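PDB 5K04: N-terminal acetyltransferase B complex subunit MDM20 from Candida albicans, which probably serves as the non-catalytic, auxiliary subunit of the NatB N-terminal acetyltransferase, partnering the NAT3 subunit in acetylation of protein N termini. Local coordinates for residues Asn453-Leu459 and Ile518-Thr524; Ile532-Lys536 and Tyr581-Glu586; Lys577-Tyr581 and Glu671-Ile675; Leu594-Asn598 and Tyr617-Lys622. All blocks are in the same frame, centred on the assembly; numbering follows the deposited sequence.

Contact 1 of 4, residues Asn453-Leu459 and Ile518-Thr524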
loop_
_atom_site.group_PDB
_atom_site.type_symbol
_atom_site.label_atom_id
_atom_site.label_comp_id
_atom_site.label_asym_id
_atom_site.label_seq_id
_atom_site.Cartn_x
_atom_site.Cartn_y
_atom_site.Cartn_z
ATOM N N ASN A 453 -8.787 0.170 21.088
ATOM C CA ASN A 453 -9.840 0.705 21.942
ATOM C C ASN A 453 -10.203 2.141 21.555
ATOM O O ASN A 453 -9.342 2.910 21.101
ATOM C CB ASN A 453 -9.395 0.663 23.406
ATOM C CG ASN A 453 -8.040 1.337 23.627
ATOM O OD1 ASN A 453 -7.052 1.030 22.951
ATOM N ND2 ASN A 453 -8.000 2.288 24.570
ATOM N N PRO A 454 -11.479 2.532 21.759
ATOM C CA PRO A 454 -11.951 3.876 21.362
ATOM C C PRO A 454 -11.564 4.955 22.363
ATOM O O PRO A 454 -12.401 5.571 23.023
ATOM C CB PRO A 454 -13.466 3.674 21.267
ATOM C CG PRO A 454 -13.757 2.645 22.293
ATOM C CD PRO A 454 -12.569 1.714 22.328
ATOM N N SER A 455 -10.262 5.201 22.483
ATOM C CA SER A 455 -9.775 6.292 23.309
ATOM C C SER A 455 -9.581 7.555 22.468
ATOM O O SER A 455 -9.553 7.515 21.237
ATOM C CB SER A 455 -8.470 5.896 24.004
ATOM O OG SER A 455 -7.408 5.764 23.073
ATOM N N LYS A 456 -9.436 8.693 23.164
ATOM C CA LYS A 456 -9.199 9.975 22.506
ATOM C C LYS A 456 -7.806 10.033 21.879
ATOM O O LYS A 456 -7.632 10.562 20.770
ATOM C CB LYS A 456 -9.394 11.103 23.520
ATOM C CG LYS A 456 -8.876 12.463 23.089
ATOM C CD LYS A 456 -9.677 13.053 21.945
ATOM C CE LYS A 456 -9.173 14.446 21.592
ATOM N NZ LYS A 456 -10.044 15.106 20.589
ATOM N N ILE A 457 -6.807 9.484 22.572
ATOM C CA ILE A 457 -5.457 9.412 22.011
ATOM C C ILE A 457 -5.442 8.577 20.736
ATOM O O ILE A 457 -4.802 8.946 19.746
ATOM C CB ILE A 457 -4.472 8.869 23.062
ATOM C CG1 ILE A 457 -4.339 9.884 24.196
ATOM C CG2 ILE A 457 -3.106 8.613 22.438
ATOM C CD1 ILE A 457 -3.475 9.417 25.318
ATOM N N ASN A 458 -6.158 7.452 20.735
ATOM C CA ASN A 458 -6.243 6.638 19.529
ATOM C C ASN A 458 -7.001 7.370 18.420
ATOM O O ASN A 458 -6.615 7.301 17.245
ATOM C CB ASN A 458 -6.901 5.298 19.854
ATOM C CG ASN A 458 -6.046 4.415 20.789
ATOM O OD1 ASN A 458 -4.940 4.794 21.215
ATOM N ND2 ASN A 458 -6.572 3.229 21.113
ATOM N N LEU A 459 -8.080 8.081 18.782
ATOM C CA LEU A 459 -8.816 8.882 17.807
ATOM C C LEU A 459 -7.896 9.884 17.109
ATOM O O LEU A 459 -7.882 9.981 15.878
ATOM C CB LEU A 459 -9.973 9.604 18.500
ATOM C CG LEU A 459 -10.659 10.706 17.685
ATOM C CD1 LEU A 459 -11.278 10.145 16.403
ATOM C CD2 LEU A 459 -11.715 11.438 18.523
ATOM N N ILE A 518 -15.218 5.954 17.100
ATOM C CA ILE A 518 -14.644 6.504 18.325
ATOM C C ILE A 518 -15.220 7.886 18.608
ATOM O O ILE A 518 -15.553 8.217 19.756
ATOM C CB ILE A 518 -13.104 6.509 18.204
ATOM C CG1 ILE A 518 -12.613 5.087 17.869
ATOM C CG2 ILE A 518 -12.414 7.029 19.481
ATOM C CD1 ILE A 518 -11.129 5.030 17.577
ATOM N N SER A 519 -15.384 8.702 17.559
ATOM C CA SER A 519 -16.023 10.006 17.728
ATOM C C SER A 519 -17.398 9.889 18.382
ATOM O O SER A 519 -17.731 10.685 19.264
ATOM C CB SER A 519 -16.142 10.727 16.381
ATOM O OG SER A 519 -14.912 11.320 16.028
ATOM N N THR A 520 -18.225 8.919 17.948
ATOM C CA THR A 520 -19.577 8.841 18.512
ATOM C C THR A 520 -19.584 8.190 19.889
ATOM O O THR A 520 -20.426 8.528 20.722
ATOM C CB THR A 520 -20.547 8.091 17.575
ATOM O OG1 THR A 520 -20.328 6.684 17.657
ATOM C CG2 THR A 520 -20.385 8.537 16.136
ATOM N N ILE A 521 -18.651 7.278 20.150
ATOM C CA ILE A 521 -18.562 6.652 21.468
ATOM C C ILE A 521 -18.135 7.675 22.509
ATOM O O ILE A 521 -18.801 7.859 23.531
ATOM C CB ILE A 521 -17.601 5.457 21.423
ATOM C CG1 ILE A 521 -18.275 4.288 20.705
ATOM C CG2 ILE A 521 -17.161 5.084 22.809
ATOM C CD1 ILE A 521 -17.318 3.182 20.370
ATOM N N LEU A 522 -17.002 8.333 22.276
ATOM C CA LEU A 522 -16.719 9.579 22.969
ATOM C C LEU A 522 -17.734 10.622 22.507
ATOM O O LEU A 522 -18.536 10.384 21.608
ATOM C CB LEU A 522 -15.278 10.030 22.694
ATOM C CG LEU A 522 -14.191 8.938 22.723
ATOM C CD1 LEU A 522 -12.829 9.488 22.296
ATOM C CD2 LEU A 522 -14.091 8.238 24.092
ATOM N N GLY A 523 -17.730 11.782 23.128
ATOM C CA GLY A 523 -18.735 12.741 22.705
ATOM C C GLY A 523 -18.223 13.803 21.757
ATOM O O GLY A 523 -18.785 14.899 21.690
ATOM N N THR A 524 -17.177 13.480 20.996
ATOM C CA THR A 524 -16.362 14.484 20.306
ATOM C C THR A 524 -16.916 14.738 18.910
ATOM O O THR A 524 -16.586 14.030 17.955
ATOM C CB THR A 524 -14.912 14.023 20.247
ATOM O OG1 THR A 524 -14.791 12.973 19.284
ATOM C CG2 THR A 524 -14.487 13.483 21.604
#
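The start of helix 456-485 packs on the end of helix 506-521, and the contact between them is apolar. P454 and I518 form its centre, with CA atoms 4.8 Å apart. P454 CB lies 3.8 Å from I518 CG1 and 4.0 Å from I521 CD1. One turn into its helix, L459 adds its CB at 3.7 Å from I518 CG2. L522, the first residue to leave helical geometry, reaches back across the gap. Its CD1 is 3.6 Å from K456 N, and its CD2 is 3.3 Å from P454 O. L459 CD2 sits 3.5 Å from T524 OG1, a buried hydroxyl for which the model holds no partner.

A set of polar bonds within 453-459 shapes its turn. S455 is the N-cap: N458 N donates to S455 OG at 3.1 Å. N458 ND2 donates to N453 O at 2.8 Å, and more weakly to N453 OD1 at 2.9 Å. P454 is the centre of an inverse gamma turn, with S455 N bonded to N453 O at 2.8 Å. This turn presents the proline ring to I518 and I521.

Several helices surround the pair, consistent with the TPR-like helical solenoid of the family. Y527 of helix 525-537 touches K456, L459 and S519. L746 of helix 729-747 packs on P454, and T667 and V670 of helix 661-682 pack on I521.

Contact 2 of 4, residues Ile532-Lys536 and Tyr581-Glu586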
loop_
_atom_site.group_PDB
_atom_site.type_symbol
_atom_site.label_atom_id
_atom_site.label_comp_id
_atom_site.label_asym_id
_atom_site.label_seq_id
_atom_site.Cartn_x
_atom_site.Cartn_y
_atom_site.Cartn_z
ATOM N N ILE A 532 -18.562 13.147 8.162
ATOM C CA ILE A 532 -19.877 13.086 7.535
ATOM C C ILE A 532 -19.838 13.789 6.183
ATOM O O ILE A 532 -20.380 13.290 5.186
ATOM C CB ILE A 532 -20.944 13.701 8.460
ATOM C CG1 ILE A 532 -21.047 12.912 9.761
ATOM C CG2 ILE A 532 -22.284 13.753 7.766
ATOM C CD1 ILE A 532 -21.094 11.429 9.551
ATOM N N HIS A 533 -19.173 14.948 6.122
ATOM C CA HIS A 533 -19.089 15.677 4.862
ATOM C C HIS A 533 -18.300 14.904 3.802
ATOM O O HIS A 533 -18.608 15.010 2.612
ATOM C CB HIS A 533 -18.472 17.052 5.087
ATOM C CG HIS A 533 -18.404 17.872 3.840
ATOM N ND1 HIS A 533 -19.529 18.393 3.234
ATOM C CD2 HIS A 533 -17.355 18.235 3.066
ATOM C CE1 HIS A 533 -19.173 19.058 2.150
ATOM N NE2 HIS A 533 -17.859 18.980 2.027
ATOM N N TYR A 534 -17.296 14.118 4.210
ATOM C CA TYR A 534 -16.599 13.247 3.259
ATOM C C TYR A 534 -17.537 12.183 2.692
ATOM O O TYR A 534 -17.502 11.889 1.491
ATOM C CB TYR A 534 -15.393 12.585 3.937
ATOM C CG TYR A 534 -14.717 11.539 3.076
ATOM C CD1 TYR A 534 -13.779 11.900 2.109
ATOM C CD2 TYR A 534 -15.017 10.194 3.211
ATOM C CE1 TYR A 534 -13.163 10.951 1.300
ATOM C CE2 TYR A 534 -14.403 9.241 2.407
ATOM C CZ TYR A 534 -13.481 9.622 1.453
ATOM O OH TYR A 534 -12.870 8.675 0.661
ATOM N N LEU A 535 -18.378 11.587 3.546
ATOM C CA LEU A 535 -19.258 10.510 3.089
ATOM C C LEU A 535 -20.260 11.007 2.048
ATOM O O LEU A 535 -20.462 10.370 1.011
ATOM C CB LEU A 535 -19.998 9.894 4.278
ATOM C CG LEU A 535 -19.211 9.268 5.432
ATOM C CD1 LEU A 535 -20.176 8.746 6.490
ATOM C CD2 LEU A 535 -18.328 8.176 4.943
ATOM N N LYS A 536 -20.918 12.135 2.325
ATOM C CA LYS A 536 -21.905 12.683 1.399
ATOM C C LYS A 536 -21.253 13.216 0.131
ATOM O O LYS A 536 -21.908 13.291 -0.912
ATOM C CB LYS A 536 -22.706 13.783 2.092
ATOM C CG LYS A 536 -23.065 13.469 3.551
ATOM C CD LYS A 536 -23.893 12.175 3.696
ATOM C CE LYS A 536 -25.315 12.358 3.171
ATOM N NZ LYS A 536 -25.978 11.068 2.872
ATOM N N TYR A 581 -23.716 5.773 8.734
ATOM C CA TYR A 581 -23.507 7.193 8.983
ATOM C C TYR A 581 -24.022 8.031 7.819
ATOM O O TYR A 581 -24.564 9.120 8.023
ATOM C CB TYR A 581 -22.022 7.458 9.271
ATOM C CG TYR A 581 -21.631 7.037 10.677
ATOM C CD1 TYR A 581 -21.856 7.880 11.765
ATOM C CD2 TYR A 581 -21.047 5.805 10.922
ATOM C CE1 TYR A 581 -21.509 7.509 13.062
ATOM C CE2 TYR A 581 -20.693 5.426 12.214
ATOM C CZ TYR A 581 -20.938 6.281 13.285
ATOM O OH TYR A 581 -20.591 5.896 14.564
ATOM N N SER A 582 -23.889 7.522 6.592
ATOM C CA SER A 582 -24.402 8.235 5.428
ATOM C C SER A 582 -25.918 8.375 5.497
ATOM O O SER A 582 -26.474 9.408 5.102
ATOM C CB SER A 582 -23.995 7.503 4.149
ATOM O OG SER A 582 -22.587 7.353 4.057
ATOM N N ILE A 583 -26.596 7.344 6.003
ATOM C CA ILE A 583 -28.055 7.343 6.081
ATOM C C ILE A 583 -28.539 8.227 7.224
ATOM O O ILE A 583 -29.432 9.059 7.048
ATOM C CB ILE A 583 -28.562 5.900 6.232
ATOM C CG1 ILE A 583 -28.256 5.113 4.956
ATOM C CG2 ILE A 583 -30.038 5.895 6.582
ATOM C CD1 ILE A 583 -28.146 3.601 5.144
ATOM N N VAL A 584 -27.952 8.051 8.408
ATOM C CA VAL A 584 -28.252 8.897 9.563
ATOM C C VAL A 584 -28.271 10.369 9.167
ATOM O O VAL A 584 -29.172 11.126 9.554
ATOM C CB VAL A 584 -27.224 8.635 10.680
ATOM C CG1 VAL A 584 -27.332 9.702 11.763
ATOM C CG2 VAL A 584 -27.405 7.244 11.247
ATOM N N PHE A 585 -27.289 10.793 8.368
ATOM C CA PHE A 585 -27.135 12.196 8.003
ATOM C C PHE A 585 -27.589 12.483 6.570
ATOM O O PHE A 585 -27.147 13.456 5.955
ATOM C CB PHE A 585 -25.692 12.647 8.232
ATOM C CG PHE A 585 -25.288 12.657 9.695
ATOM C CD1 PHE A 585 -25.630 13.726 10.520
ATOM C CD2 PHE A 585 -24.581 11.594 10.246
ATOM C CE1 PHE A 585 -25.254 13.743 11.866
ATOM C CE2 PHE A 585 -24.205 11.599 11.586
ATOM C CZ PHE A 585 -24.542 12.671 12.402
ATOM N N GLU A 586 -28.490 11.657 6.042
ATOM C CA GLU A 586 -29.160 11.937 4.776
ATOM C C GLU A 586 -30.403 12.777 5.058
ATOM O O GLU A 586 -31.201 12.437 5.939
ATOM C CB GLU A 586 -29.522 10.629 4.060
ATOM C CG GLU A 586 -30.258 10.762 2.718
ATOM C CD GLU A 586 -29.660 11.805 1.780
ATOM O OE1 GLU A 586 -28.424 11.936 1.717
ATOM O OE2 GLU A 586 -30.445 12.511 1.113
HETATM O O HOH W 1 -22.249 8.134 1.263
#
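I532 opens the contact on helix 525-537, part of a probable TPR-like solenoid. Its CG1 lies over one face of the F585 ring, 4.1 Å from the centroid, a CH-pi contact. Its CD1 is 3.6 Å from F585 CD2 and 4.1 Å from Y581 CB. One turn on, L535 places CD1 3.6 Å from Y581 CB and CB 3.6 Å from S582 OG. A water donates to the L535 carbonyl O and the S582 hydroxyl OG, each at 2.9 Å; S582 OG also bonds L578 O. K536 folds through three m rotamers, so NZ reaches the end of helix 571-584. There NZ donates to S582 O at 2.8 Å and forms a salt bridge with E586 OE1, also at 2.8 Å. E586 OE2 accepts from Q588 N and D589 N. The chemistry thus runs from apolar at I532 to charged at K536. The lysine ammonium joins a carbonyl near the helix C terminus and a carboxylate just beyond it, where positive charge suits the helix dipole.

Contact 3 of 4, residues Lys577-Tyr581 and Glu671-Ile675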
loop_
_atom_site.group_PDB
_atom_site.type_symbol
_atom_site.label_atom_id
_atom_site.label_comp_id
_atom_site.label_asym_id
_atom_site.label_seq_id
_atom_site.Cartn_x
_atom_site.Cartn_y
_atom_site.Cartn_z
ATOM N N LYS A 577 -20.923 0.305 8.105
ATOM C CA LYS A 577 -20.770 1.412 9.039
ATOM C C LYS A 577 -20.855 2.738 8.305
ATOM O O LYS A 577 -21.546 3.662 8.745
ATOM C CB LYS A 577 -19.439 1.300 9.787
ATOM C CG LYS A 577 -19.357 0.120 10.755
ATOM C CD LYS A 577 -20.483 0.129 11.780
ATOM C CE LYS A 577 -20.247 -0.909 12.879
ATOM N NZ LYS A 577 -19.049 -0.622 13.764
ATOM N N LEU A 578 -20.167 2.838 7.160
ATOM C CA LEU A 578 -20.163 4.086 6.403
ATOM C C LEU A 578 -21.537 4.369 5.809
ATOM O O LEU A 578 -21.977 5.523 5.773
ATOM C CB LEU A 578 -19.090 4.031 5.320
ATOM C CG LEU A 578 -17.683 3.808 5.883
ATOM C CD1 LEU A 578 -16.651 3.870 4.774
ATOM C CD2 LEU A 578 -17.365 4.828 6.962
ATOM N N LEU A 579 -22.240 3.326 5.365
ATOM C CA LEU A 579 -23.633 3.499 4.961
ATOM C C LEU A 579 -24.476 4.000 6.122
ATOM O O LEU A 579 -25.235 4.971 5.976
ATOM C CB LEU A 579 -24.191 2.190 4.420
ATOM C CG LEU A 579 -23.464 1.712 3.159
ATOM C CD1 LEU A 579 -24.033 0.396 2.659
ATOM C CD2 LEU A 579 -23.574 2.769 2.084
ATOM N N VAL A 580 -24.340 3.363 7.291
ATOM C CA VAL A 580 -25.094 3.790 8.473
ATOM C C VAL A 580 -24.956 5.293 8.665
ATOM O O VAL A 580 -25.947 6.027 8.740
ATOM C CB VAL A 580 -24.630 3.022 9.732
ATOM C CG1 VAL A 580 -25.187 3.686 11.009
ATOM C CG2 VAL A 580 -25.069 1.571 9.684
ATOM N N TYR A 581 -23.716 5.773 8.734
ATOM C CA TYR A 581 -23.507 7.193 8.983
ATOM C C TYR A 581 -24.022 8.031 7.819
ATOM O O TYR A 581 -24.564 9.120 8.023
ATOM C CB TYR A 581 -22.022 7.458 9.271
ATOM C CG TYR A 581 -21.631 7.037 10.677
ATOM C CD1 TYR A 581 -21.856 7.880 11.765
ATOM C CD2 TYR A 581 -21.047 5.805 10.922
ATOM C CE1 TYR A 581 -21.509 7.509 13.062
ATOM C CE2 TYR A 581 -20.693 5.426 12.214
ATOM C CZ TYR A 581 -20.938 6.281 13.285
ATOM O OH TYR A 581 -20.591 5.896 14.564
ATOM N N GLU A 671 -21.799 1.839 20.152
ATOM C CA GLU A 671 -21.975 2.764 19.040
ATOM C C GLU A 671 -23.420 2.756 18.557
ATOM O O GLU A 671 -24.005 3.814 18.281
ATOM C CB GLU A 671 -21.010 2.389 17.911
ATOM C CG GLU A 671 -21.180 3.145 16.600
ATOM C CD GLU A 671 -20.264 2.611 15.480
ATOM O OE1 GLU A 671 -20.106 1.379 15.359
ATOM O OE2 GLU A 671 -19.709 3.437 14.718
ATOM N N PHE A 672 -24.016 1.563 18.472
ATOM C CA PHE A 672 -25.405 1.448 18.044
ATOM C C PHE A 672 -26.341 2.194 18.992
ATOM O O PHE A 672 -27.309 2.826 18.553
ATOM C CB PHE A 672 -25.793 -0.026 17.938
ATOM C CG PHE A 672 -27.272 -0.255 17.747
ATOM C CD1 PHE A 672 -28.128 -0.377 18.847
ATOM C CD2 PHE A 672 -27.811 -0.357 16.472
ATOM C CE1 PHE A 672 -29.485 -0.592 18.674
ATOM C CE2 PHE A 672 -29.175 -0.568 16.291
ATOM C CZ PHE A 672 -30.012 -0.683 17.394
ATOM N N ILE A 673 -26.074 2.129 20.297
ATOM C CA ILE A 673 -26.933 2.816 21.259
ATOM C C ILE A 673 -26.740 4.322 21.164
ATOM O O ILE A 673 -27.698 5.091 21.298
ATOM C CB ILE A 673 -26.656 2.295 22.676
ATOM C CG1 ILE A 673 -27.038 0.825 22.764
ATOM C CG2 ILE A 673 -27.436 3.099 23.708
ATOM C CD1 ILE A 673 -26.485 0.165 23.980
ATOM N N LYS A 674 -25.500 4.767 20.932
ATOM C CA LYS A 674 -25.273 6.191 20.715
ATOM C C LYS A 674 -26.072 6.690 19.514
ATOM O O LYS A 674 -26.631 7.791 19.544
ATOM C CB LYS A 674 -23.779 6.472 20.513
ATOM C CG LYS A 674 -22.872 6.141 21.690
ATOM C CD LYS A 674 -23.173 6.995 22.897
ATOM C CE LYS A 674 -22.166 6.730 24.001
ATOM N NZ LYS A 674 -22.432 7.590 25.194
ATOM N N ILE A 675 -26.131 5.885 18.449
ATOM C CA ILE A 675 -26.869 6.263 17.248
ATOM C C ILE A 675 -28.378 6.234 17.507
ATOM O O ILE A 675 -29.123 7.101 17.028
ATOM C CB ILE A 675 -26.443 5.342 16.088
ATOM C CG1 ILE A 675 -24.981 5.623 15.720
ATOM C CG2 ILE A 675 -27.342 5.492 14.856
ATOM C CD1 ILE A 675 -24.400 4.616 14.747
#
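E671 is the polar centre of this buried contact, and its two carboxylate oxygens have different partners. OE1 forms a salt bridge with K577 NZ at 2.8 Å. OE2 accepts a hydrogen bond from Y581 OH at 2.6 Å, near the plane of the tyrosine ring. The t rotamers at chi1 and chi2 extend the glutamate across the gap. Q517 of helix 506-521 bonds E671 OE1, T520 of that helix makes a probable hydrogen bond with Y581 OH, and N668, earlier on the same helix as E671, bonds K577 NZ. The buried charges are therefore well matched.

One turn later, I675 supplies the apolar part. Its CD1 is 3.9 Å from V580 CG1 and 4.1 Å from Y581 CZ.

The two helical segments run nearly parallel, at 13°, with axes 12.8 Å apart. That spacing is wide, and long side chains bridge it. Y617 of helix 608-625 touches both V580 and I675. Near-parallel helices linked through intervening ones fit the all-helical, TPR-like solenoid expected of this family.

Contact 4 of 4, residues Leu594-Asn598 and Tyr617-Lys622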
loop_
_atom_site.group_PDB
_atom_site.type_symbol
_atom_site.label_atom_id
_atom_site.label_comp_id
_atom_site.label_asym_id
_atom_site.label_seq_id
_atom_site.Cartn_x
_atom_site.Cartn_y
_atom_site.Cartn_z
ATOM N N LEU A 594 -30.463 2.764 1.611
ATOM C CA LEU A 594 -30.977 1.607 2.333
ATOM C C LEU A 594 -31.082 0.383 1.435
ATOM O O LEU A 594 -30.931 -0.746 1.908
ATOM C CB LEU A 594 -32.331 1.952 2.942
ATOM C CG LEU A 594 -32.208 2.723 4.256
ATOM C CD1 LEU A 594 -33.552 3.207 4.688
ATOM C CD2 LEU A 594 -31.567 1.849 5.350
ATOM N N LYS A 595 -31.338 0.587 0.144
ATOM C CA LYS A 595 -31.331 -0.524 -0.796
ATOM C C LYS A 595 -29.933 -1.117 -0.929
ATOM O O LYS A 595 -29.768 -2.343 -0.935
ATOM C CB LYS A 595 -31.865 -0.059 -2.150
ATOM C CG LYS A 595 -33.376 0.191 -2.151
ATOM C CD LYS A 595 -33.817 0.843 -3.454
ATOM C CE LYS A 595 -35.250 1.331 -3.372
ATOM N NZ LYS A 595 -35.657 1.998 -4.643
ATOM N N VAL A 596 -28.913 -0.265 -1.024
ATOM C CA VAL A 596 -27.542 -0.764 -1.015
ATOM C C VAL A 596 -27.268 -1.509 0.287
ATOM O O VAL A 596 -26.725 -2.621 0.285
ATOM C CB VAL A 596 -26.554 0.396 -1.236
ATOM C CG1 VAL A 596 -25.134 -0.080 -1.088
ATOM C CG2 VAL A 596 -26.765 1.008 -2.617
ATOM N N PHE A 597 -27.670 -0.914 1.413
ATOM C CA PHE A 597 -27.481 -1.530 2.725
ATOM C C PHE A 597 -28.072 -2.932 2.755
ATOM O O PHE A 597 -27.438 -3.886 3.219
ATOM C CB PHE A 597 -28.136 -0.646 3.796
ATOM C CG PHE A 597 -27.781 -1.023 5.218
ATOM C CD1 PHE A 597 -28.382 -2.104 5.846
ATOM C CD2 PHE A 597 -26.865 -0.280 5.924
ATOM C CE1 PHE A 597 -28.057 -2.439 7.153
ATOM C CE2 PHE A 597 -26.531 -0.609 7.229
ATOM C CZ PHE A 597 -27.128 -1.693 7.841
ATOM N N ASN A 598 -29.295 -3.072 2.257
ATOM C CA ASN A 598 -30.012 -4.335 2.376
ATOM C C ASN A 598 -29.475 -5.396 1.412
ATOM O O ASN A 598 -29.492 -6.589 1.736
ATOM C CB ASN A 598 -31.501 -4.073 2.161
ATOM C CG ASN A 598 -32.334 -5.309 2.316
ATOM O OD1 ASN A 598 -32.337 -5.948 3.366
ATOM N ND2 ASN A 598 -33.055 -5.654 1.265
ATOM N N TYR A 617 -29.822 -2.191 12.870
ATOM C CA TYR A 617 -29.513 -0.924 12.211
ATOM C C TYR A 617 -30.506 -0.635 11.089
ATOM O O TYR A 617 -31.098 0.447 11.031
ATOM C CB TYR A 617 -28.089 -0.930 11.668
ATOM C CG TYR A 617 -27.030 -0.342 12.593
ATOM C CD1 TYR A 617 -27.090 0.986 13.020
ATOM C CD2 TYR A 617 -25.934 -1.102 12.988
ATOM C CE1 TYR A 617 -26.092 1.532 13.839
ATOM C CE2 TYR A 617 -24.936 -0.570 13.799
ATOM C CZ TYR A 617 -25.020 0.741 14.231
ATOM O OH TYR A 617 -24.035 1.239 15.053
ATOM N N PHE A 618 -30.735 -1.614 10.218
ATOM C CA PHE A 618 -31.607 -1.395 9.070
ATOM C C PHE A 618 -33.003 -0.966 9.513
ATOM O O PHE A 618 -33.567 -0.003 8.983
ATOM C CB PHE A 618 -31.669 -2.665 8.208
ATOM C CG PHE A 618 -32.622 -2.560 7.038
ATOM C CD1 PHE A 618 -32.233 -1.940 5.856
ATOM C CD2 PHE A 618 -33.912 -3.057 7.132
ATOM C CE1 PHE A 618 -33.105 -1.832 4.775
ATOM C CE2 PHE A 618 -34.796 -2.956 6.063
ATOM C CZ PHE A 618 -34.385 -2.338 4.874
ATOM N N ASN A 619 -33.575 -1.674 10.491
ATOM C CA ASN A 619 -34.897 -1.315 10.990
ATOM C C ASN A 619 -34.890 0.071 11.613
ATOM O O ASN A 619 -35.873 0.821 11.498
ATOM C CB ASN A 619 -35.370 -2.359 12.008
ATOM C CG ASN A 619 -35.708 -3.690 11.355
ATOM O OD1 ASN A 619 -35.150 -4.043 10.319
ATOM N ND2 ASN A 619 -36.655 -4.409 11.939
ATOM N N LEU A 620 -33.788 0.423 12.285
ATOM C CA LEU A 620 -33.696 1.710 12.965
ATOM C C LEU A 620 -33.683 2.852 11.963
ATOM O O LEU A 620 -34.359 3.871 12.158
ATOM C CB LEU A 620 -32.441 1.743 13.837
ATOM C CG LEU A 620 -32.120 3.072 14.528
ATOM C CD1 LEU A 620 -33.256 3.478 15.474
ATOM C CD2 LEU A 620 -30.779 3.009 15.263
ATOM N N LEU A 621 -32.928 2.691 10.875
ATOM C CA LEU A 621 -32.781 3.754 9.893
ATOM C C LEU A 621 -34.034 3.897 9.042
ATOM O O LEU A 621 -34.434 5.016 8.710
ATOM C CB LEU A 621 -31.555 3.473 9.027
ATOM C CG LEU A 621 -30.261 3.340 9.843
ATOM C CD1 LEU A 621 -29.147 2.729 9.011
ATOM C CD2 LEU A 621 -29.829 4.695 10.384
ATOM N N LYS A 622 -34.668 2.768 8.694
ATOM C CA LYS A 622 -35.896 2.797 7.901
ATOM C C LYS A 622 -37.008 3.543 8.633
ATOM O O LYS A 622 -37.753 4.326 8.032
ATOM C CB LYS A 622 -36.329 1.363 7.564
ATOM C CG LYS A 622 -36.148 0.985 6.091
ATOM C CD LYS A 622 -36.988 -0.223 5.700
ATOM C CE LYS A 622 -38.114 0.115 4.739
ATOM N NZ LYS A 622 -37.708 0.060 3.309
#
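Helices 591-601 and 608-625 form an antiparallel helical hairpin, consistent with the repeating unit of a TPR-like solenoid. The short segments meet at 168°, with axes 11.0 Å apart. Aromatic and leucine side chains fill the gap.

F618 takes a t rotamer at chi1, and its ring extends across to helix 591-601. L594, with chi1 m and chi2 t, meets it: L594 CD2 is 3.9 Å from F618 CD1. The same methyl is 4.0 Å from L621 CB, so L594 inserts between F618 and L621. F597 is also t at chi1. Its ring reaches the base of two opposing side chains, with F597 CE1 3.8 Å from F618 CB and F597 CZ 4.0 Å from Y617 CB. Y617 sits off the usual wells at chi1, -94°. Its ring leads away from this contact and stacks edge-to-face with F672 of helix 661-682.

K622, too, lies between wells, at chi1 and chi3. Its aliphatic part packs on L594, with CG 3.7 Å from L594 CD1. On the other helix, N598 is t at chi1. Its CB lies 3.8 Å from F618 CE1, and its OD1 sits over one face of the F618 ring.

Overall arrangement
From the N terminus, contact 1 comes first. It closes a loop of 58 mostly helical residues, joining helices 456-485 and 506-521. Contact 2 follows in series, opening on the next helix, 525-537, and returning to helix 571-584. Contact 3 opens on that same helix before contact 2 has closed, so the two cross and share Y581. Its long loop ends on helix 661-682, and contact 4, the short hairpin, nests inside it. Contacts 2, 3 and 4 touch around helix 571-584, through I583, V584 and V580. T520 of contact 1 meets Y581 in a probable hydrogen bond. Contacts 1 and 4 do not touch; their nearest atoms are about 7 Å apart.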